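Local coordinates for protein galactonate dehydratase (Zobellia galactanivorans, PDB 5OLC) that is an enzyme of the enolase superfamily, combining an N-terminal mandelate racemase-like domain with a TIM-barrel-like C-terminal domain, at residues G307-I312 and M336-T341. Sequence-based numbering, arbitrary orientation.
Sequences GTWIAI and MELDRT
D339 OD1 is gripped by two groups of T341. The hydroxyl T341 OG1 donates to it at 2.7 Å, reaching its syn side from 25° out of the carboxylate plane. The amide T341 N adds a weak bond to the same oxygen. The other oxygen, OD2, forms a salt bridge with R37 NH2, so both carboxylate oxygens have partners. No hydrogen bond joins 307-312 to 336-341; the two meet through apolar side chains. I312 is central. Its CG2, anti to the backbone N, touches M336 CE at 3.8 Å and L338 CD1 at 4.0 Å. M336 reaches across with a chain extended beyond CG, and meets I312 at about a right angle. L338 CD1 also lies obliquely against the W309 ring, 4.2 Å from CZ3. I312 CD1 sits over one face of that indole, offset toward the rim, and H352 stacks with the ring. W309 CZ2 lies near the guanidinium plane of R340, 4.4 Å from NH1. The fold is the modified TIM barrel of the enolase superfamily. Helix 309-321 follows strand 300-301 and leads on to strand 337-339, which runs parallel to 136-142. T308 is the N-cap of the helix. Its OG1 accepts from I310 N at 3.3 Å, with an N-H...O angle of 157°. E55, on strand 51-56 of the N-terminal domain of the same chain, hydrogen-bonds through OE1 to both T308 OG1 and A311 N.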
loop_
_atom_site.group_PDB
_atom_site.type_symbol
_atom_site.label_atom_id
_atom_site.label_comp_id
_atom_site.label_asym_id
_atom_site.label_seq_id
_atom_site.Cartn_x
_atom_site.Cartn_y
_atom_site.Cartn_z
ATOM N N GLY A 307 20.592 -34.362 8.920
ATOM C CA GLY A 307 20.665 -35.676 8.291
ATOM C C GLY A 307 22.005 -36.361 8.447
ATOM O O GLY A 307 22.626 -36.283 9.515
ATOM N N THR A 308 22.450 -37.058 7.380
ATOM C CA THR A 308 23.741 -37.757 7.376
ATOM C C THR A 308 24.814 -36.795 6.853
ATOM O O THR A 308 24.525 -35.615 6.644
ATOM C CB THR A 308 23.689 -39.071 6.567
ATOM O OG1 THR A 308 23.683 -38.781 5.177
ATOM C CG2 THR A 308 22.530 -39.967 6.930
ATOM N N TRP A 309 26.040 -37.282 6.620
ATOM C CA TRP A 309 27.086 -36.420 6.094
ATOM C C TRP A 309 26.862 -36.086 4.633
ATOM O O TRP A 309 27.507 -35.152 4.162
ATOM C CB TRP A 309 28.490 -36.973 6.343
ATOM C CG TRP A 309 28.849 -37.054 7.792
ATOM C CD1 TRP A 309 28.739 -38.150 8.596
ATOM C CD2 TRP A 309 29.373 -36.000 8.614
ATOM N NE1 TRP A 309 29.158 -37.844 9.875
ATOM C CE2 TRP A 309 29.542 -36.528 9.916
ATOM C CE3 TRP A 309 29.738 -34.667 8.375
ATOM C CZ2 TRP A 309 30.056 -35.769 10.975
ATOM C CZ3 TRP A 309 30.250 -33.916 9.428
ATOM C CH2 TRP A 309 30.405 -34.467 10.708
ATOM N N ILE A 310 25.932 -36.790 3.915
ATOM C CA ILE A 310 25.607 -36.413 2.527
ATOM C C ILE A 310 25.004 -35.008 2.575
ATOM O O ILE A 310 25.446 -34.143 1.824
ATOM C CB ILE A 310 24.697 -37.407 1.751
ATOM C CG1 ILE A 310 25.380 -38.774 1.596
ATOM C CG2 ILE A 310 24.369 -36.836 0.379
ATOM C CD1 ILE A 310 24.498 -39.885 1.283
ATOM N N ALA A 311 24.047 -34.788 3.522
ATOM C CA ALA A 311 23.365 -33.534 3.844
ATOM C C ALA A 311 24.333 -32.501 4.412
ATOM O O ALA A 311 24.324 -31.354 3.941
ATOM C CB ALA A 311 22.281 -33.784 4.858
ATOM N N ILE A 312 25.152 -32.880 5.439
ATOM C CA ILE A 312 26.108 -31.942 6.038
ATOM C C ILE A 312 27.097 -31.440 4.981
ATOM O O ILE A 312 27.301 -30.233 4.890
ATOM C CB ILE A 312 26.788 -32.481 7.312
ATOM C CG1 ILE A 312 25.738 -32.869 8.351
ATOM C CG2 ILE A 312 27.788 -31.463 7.898
ATOM C CD1 ILE A 312 26.079 -34.108 9.189
ATOM N N MET A 336 27.001 -23.058 10.309
ATOM C CA MET A 336 26.080 -24.019 9.700
ATOM C C MET A 336 25.571 -24.988 10.763
ATOM O O MET A 336 26.177 -25.083 11.838
ATOM C CB MET A 336 26.728 -24.757 8.525
ATOM C CG MET A 336 27.729 -25.806 8.942
ATOM S SD MET A 336 28.254 -26.805 7.558
ATOM C CE MET A 336 29.142 -27.990 8.399
ATOM N N GLU A 337 24.467 -25.701 10.475
ATOM C CA GLU A 337 23.893 -26.634 11.440
ATOM C C GLU A 337 24.645 -27.960 11.506
ATOM O O GLU A 337 24.594 -28.761 10.569
ATOM C CB GLU A 337 22.380 -26.847 11.210
ATOM C CG GLU A 337 21.671 -27.480 12.399
ATOM C CD GLU A 337 20.158 -27.386 12.445
ATOM O OE1 GLU A 337 19.597 -26.372 11.964
ATOM O OE2 GLU A 337 19.538 -28.293 13.046
ATOM N N LEU A 338 25.307 -28.200 12.648
ATOM C CA LEU A 338 26.021 -29.444 12.884
ATOM C C LEU A 338 25.322 -30.248 13.985
ATOM O O LEU A 338 25.544 -29.983 15.173
ATOM C CB LEU A 338 27.498 -29.172 13.219
ATOM C CG LEU A 338 28.464 -30.360 13.125
ATOM C CD1 LEU A 338 28.740 -30.761 11.672
ATOM C CD2 LEU A 338 29.758 -30.037 13.801
ATOM N N ASP A 339 24.448 -31.209 13.580
ATOM C CA ASP A 339 23.702 -32.092 14.488
ATOM C C ASP A 339 24.664 -32.910 15.346
ATOM O O ASP A 339 25.444 -33.695 14.806
ATOM C CB ASP A 339 22.743 -33.017 13.706
ATOM C CG ASP A 339 21.892 -33.950 14.559
ATOM O OD1 ASP A 339 21.462 -33.529 15.655
ATOM O OD2 ASP A 339 21.630 -35.091 14.114
ATOM N N ARG A 340 24.649 -32.694 16.671
ATOM C CA ARG A 340 25.566 -33.410 17.570
ATOM C C ARG A 340 24.872 -34.503 18.423
ATOM O O ARG A 340 25.494 -35.086 19.320
ATOM C CB ARG A 340 26.375 -32.427 18.448
ATOM C CG ARG A 340 27.309 -31.458 17.703
ATOM C CD ARG A 340 28.087 -32.052 16.530
ATOM N NE ARG A 340 29.037 -33.091 16.926
ATOM C CZ ARG A 340 29.418 -34.096 16.143
ATOM N NH1 ARG A 340 28.919 -34.220 14.918
ATOM N NH2 ARG A 340 30.283 -34.997 16.586
ATOM N N THR A 341 23.601 -34.809 18.097
ATOM C CA THR A 341 22.796 -35.827 18.776
ATOM C C THR A 341 23.276 -37.244 18.400
ATOM O O THR A 341 24.224 -37.399 17.614
ATOM C CB THR A 341 21.290 -35.626 18.466
ATOM O OG1 THR A 341 21.055 -35.812 17.069
ATOM C CG2 THR A 341 20.758 -34.266 18.926
#